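Local coordinates for protein methylmalonyl-CoA carboxyltransferase 5S subunit (Propionibacterium freudenreichii subsp. shermanii, PDB 1RQB) that transfers a carboxyl group from the biotin of the 1.3S subunit to pyruvate, forming oxaloacetate at a cobalt-containing TIM-barrel active site, at residues A[238-243]-A[271-277]. Sequence-based numbering, arbitrary orientation.
Sequences LMKAIE and MLEGTGY
With chi1 at -72°, Ile242 keeps CG1 beside its backbone N and turns CG2 onto the far side from that N, while Tyr277 CG stands anti to its carbonyl carbon (chi1 -53°), bringing methyl and ring together. In this TIM barrel the contact joins helix 234-243 to the loop between helix 265-271 and strand 277-278. Ile242 CG2 makes a CH-pi contact over one ring face, 3.7 Å from the Tyr277 centroid and 14° off the normal. The selenomethionine Met239 brings CE obliquely to Tyr277 CD1 at 3.8 Å while its SE lies against Leu272 CD2. That same leucine methyl meets Ile242 CD1 tip to tip, at 4.0 Å. Met271, also selenomethionine, sets CE against the helix backbone, 4.0 Å from Met239 CA. Val236 of the second subunit packs on both selenomethionines. Tyr277 OH hydrogen-bonds to Ser20 O. A leucine in place of Tyr277 would probably cost Ile242 its flat ring face and leave Ser20 O without its hydroxyl partner. A type II beta turn from Leu272 to Thr275 shapes the loop: Leu272 O accepts from both Thr275 N and OG1, and Thr275 OG1 in turn takes the Tyr277 N-H at 3.1 Å, an ST turn.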
ATOM      1  N   LEU A 238       2.430  -9.615  -8.401  1.00  9.17           N
ATOM      2  CA  LEU A 238       2.808 -10.848  -7.692  1.00  9.54           C
ATOM      3  C   LEU A 238       1.731 -11.914  -7.909  1.00  9.76           C
ATOM      4  O   LEU A 238       2.039 -13.080  -8.151  1.00 11.56           O
ATOM      5  CB  LEU A 238       2.953 -10.592  -6.190  1.00  9.06           C
ATOM      6  CG  LEU A 238       4.358 -10.320  -5.653  1.00 15.09           C
ATOM      7  CD1 LEU A 238       4.990  -9.179  -6.382  1.00 18.52           C
ATOM      8  CD2 LEU A 238       4.289 -10.041  -4.158  1.00 12.62           C
HETATM    9  N   MSE A 239       0.464 -11.523  -7.815  1.00  8.37           N
HETATM   10  CA  MSE A 239      -0.629 -12.489  -8.012  1.00  8.89           C
HETATM   11  C   MSE A 239      -0.562 -13.049  -9.435  1.00  9.72           C
HETATM   12  O   MSE A 239      -0.699 -14.255  -9.637  1.00 10.33           O
HETATM   13  CB  MSE A 239      -1.995 -11.828  -7.791  1.00  9.62           C
HETATM   14  CG  MSE A 239      -3.183 -12.776  -7.997  1.00 15.19           C
HETATM   15 SE   MSE A 239      -3.315 -14.165  -6.597  1.00 34.21          SE
HETATM   16  CE  MSE A 239      -2.640 -15.658  -7.571  1.00 23.54           C
ATOM     17  N   LYS A 240      -0.364 -12.182 -10.427  1.00  6.60           N
ATOM     18  CA  LYS A 240      -0.257 -12.632 -11.824  1.00 10.44           C
ATOM     19  C   LYS A 240       0.991 -13.496 -12.021  1.00 11.80           C
ATOM     20  O   LYS A 240       0.980 -14.437 -12.815  1.00 10.65           O
ATOM     21  CB  LYS A 240      -0.220 -11.426 -12.786  1.00 11.73           C
ATOM     22  CG  LYS A 240      -1.581 -10.777 -12.945  1.00 18.58           C
ATOM     23  CD  LYS A 240      -2.527 -11.798 -13.533  1.00 28.37           C
ATOM     24  CE  LYS A 240      -3.941 -11.285 -13.653  1.00 31.15           C
ATOM     25  NZ  LYS A 240      -4.841 -12.410 -14.036  1.00 34.28           N
ATOM     26  N   ALA A 241       2.066 -13.179 -11.304  1.00  7.53           N
ATOM     27  CA  ALA A 241       3.297 -13.972 -11.434  1.00 12.05           C
ATOM     28  C   ALA A 241       3.048 -15.372 -10.869  1.00  7.97           C
ATOM     29  O   ALA A 241       3.546 -16.366 -11.395  1.00 10.06           O
ATOM     30  CB  ALA A 241       4.459 -13.293 -10.692  1.00  9.00           C
ATOM     31  N   ILE A 242       2.264 -15.449  -9.804  1.00  7.22           N
ATOM     32  CA  ILE A 242       1.938 -16.748  -9.198  1.00  9.05           C
ATOM     33  C   ILE A 242       1.061 -17.537 -10.173  1.00  8.96           C
ATOM     34  O   ILE A 242       1.234 -18.742 -10.343  1.00 11.33           O
ATOM     35  CB  ILE A 242       1.232 -16.545  -7.833  1.00  7.71           C
ATOM     36  CG1 ILE A 242       2.265 -16.040  -6.815  1.00  8.44           C
ATOM     37  CG2 ILE A 242       0.569 -17.864  -7.360  1.00  8.18           C
ATOM     38  CD1 ILE A 242       1.661 -15.517  -5.520  1.00 11.69           C
ATOM     39  N   GLU A 243       0.132 -16.866 -10.843  1.00 12.15           N
ATOM     40  CA  GLU A 243      -0.699 -17.575 -11.827  1.00 11.06           C
ATOM     41  C   GLU A 243       0.177 -18.080 -12.977  1.00 10.90           C
ATOM     42  O   GLU A 243      -0.110 -19.118 -13.570  1.00 14.83           O
ATOM     43  CB  GLU A 243      -1.822 -16.661 -12.359  1.00 11.99           C
ATOM     44  CG  GLU A 243      -2.841 -16.268 -11.271  1.00 11.85           C
ATOM     45  CD  GLU A 243      -3.924 -15.288 -11.747  1.00 24.83           C
ATOM     46  OE1 GLU A 243      -3.659 -14.493 -12.678  1.00 24.57           O
ATOM     47  OE2 GLU A 243      -5.042 -15.306 -11.169  1.00 25.10           O
HETATM   48  N   MSE A 271      -3.879 -13.169   0.934  1.00 11.35           N
HETATM   49  CA  MSE A 271      -4.632 -12.960  -0.312  1.00 13.68           C
HETATM   50  C   MSE A 271      -4.805 -14.254  -1.113  1.00 10.65           C
HETATM   51  O   MSE A 271      -5.652 -14.308  -2.001  1.00 13.56           O
HETATM   52  CB  MSE A 271      -3.929 -11.940  -1.206  1.00 14.40           C
HETATM   53  CG  MSE A 271      -2.650 -12.453  -1.854  1.00 18.35           C
HETATM   54 SE   MSE A 271      -1.744 -11.128  -3.016  1.00 32.98          SE
HETATM   55  CE  MSE A 271      -0.588 -12.304  -4.043  1.00 17.31           C
ATOM     56  N   LEU A 272      -4.035 -15.300  -0.826  1.00  9.16           N
ATOM     57  CA  LEU A 272      -4.122 -16.530  -1.628  1.00 11.25           C
ATOM     58  C   LEU A 272      -5.226 -17.488  -1.169  1.00 13.80           C
ATOM     59  O   LEU A 272      -5.497 -18.474  -1.853  1.00 12.92           O
ATOM     60  CB  LEU A 272      -2.781 -17.279  -1.588  1.00 12.52           C
ATOM     61  CG  LEU A 272      -1.579 -16.527  -2.156  1.00 14.72           C
ATOM     62  CD1 LEU A 272      -0.312 -17.387  -2.010  1.00 15.22           C
ATOM     63  CD2 LEU A 272      -1.842 -16.198  -3.618  1.00 15.62           C
ATOM     64  N   GLU A 273      -5.882 -17.214  -0.042  1.00 13.01           N
ATOM     65  CA  GLU A 273      -6.887 -18.146   0.492  1.00 14.10           C
ATOM     66  C   GLU A 273      -7.995 -18.446  -0.519  1.00 15.12           C
ATOM     67  O   GLU A 273      -8.655 -17.544  -1.034  1.00 15.55           O
ATOM     68  CB  GLU A 273      -7.492 -17.607   1.795  1.00 21.34           C
ATOM     69  CG  GLU A 273      -8.544 -18.532   2.403  1.00 26.50           C
ATOM     70  CD  GLU A 273      -8.992 -18.100   3.797  1.00 32.67           C
ATOM     71  OE1 GLU A 273      -8.973 -16.883   4.083  1.00 29.77           O
ATOM     72  OE2 GLU A 273      -9.379 -18.983   4.598  1.00 30.77           O
ATOM     73  N   GLY A 274      -8.183 -19.741  -0.782  1.00 13.45           N
ATOM     74  CA  GLY A 274      -9.195 -20.208  -1.716  1.00 12.53           C
ATOM     75  C   GLY A 274      -8.860 -20.196  -3.201  1.00 14.24           C
ATOM     76  O   GLY A 274      -9.689 -20.613  -4.008  1.00 13.28           O
ATOM     77  N   THR A 275      -7.666 -19.742  -3.579  1.00 13.84           N
ATOM     78  CA  THR A 275      -7.271 -19.671  -4.994  1.00 13.37           C
ATOM     79  C   THR A 275      -6.615 -20.978  -5.449  1.00 14.39           C
ATOM     80  O   THR A 275      -6.394 -21.177  -6.643  1.00 15.20           O
ATOM     81  CB  THR A 275      -6.193 -18.582  -5.236  1.00 14.39           C
ATOM     82  OG1 THR A 275      -5.007 -18.929  -4.502  1.00 10.82           O
ATOM     83  CG2 THR A 275      -6.685 -17.200  -4.781  1.00 14.44           C
ATOM     84  N   GLY A 276      -6.272 -21.850  -4.505  1.00 13.35           N
ATOM     85  CA  GLY A 276      -5.565 -23.080  -4.859  1.00 11.68           C
ATOM     86  C   GLY A 276      -4.081 -22.909  -4.542  1.00 14.24           C
ATOM     87  O   GLY A 276      -3.330 -23.880  -4.453  1.00 13.41           O
ATOM     88  N   TYR A 277      -3.637 -21.666  -4.388  1.00  8.65           N
ATOM     89  CA  TYR A 277      -2.228 -21.417  -4.043  1.00 10.28           C
ATOM     90  C   TYR A 277      -2.141 -21.139  -2.543  1.00 12.79           C
ATOM     91  O   TYR A 277      -3.095 -20.667  -1.926  1.00 14.26           O
ATOM     92  CB  TYR A 277      -1.684 -20.193  -4.787  1.00 10.60           C
ATOM     93  CG  TYR A 277      -1.901 -20.264  -6.268  1.00 11.56           C
ATOM     94  CD1 TYR A 277      -2.784 -19.386  -6.901  1.00 11.57           C
ATOM     95  CD2 TYR A 277      -1.245 -21.227  -7.044  1.00 12.94           C
ATOM     96  CE1 TYR A 277      -3.008 -19.455  -8.275  1.00 11.73           C
ATOM     97  CE2 TYR A 277      -1.468 -21.312  -8.421  1.00 11.25           C
ATOM     98  CZ  TYR A 277      -2.352 -20.414  -9.026  1.00 13.06           C
ATOM     99  OH  TYR A 277      -2.573 -20.463 -10.380  1.00 13.26           O
TER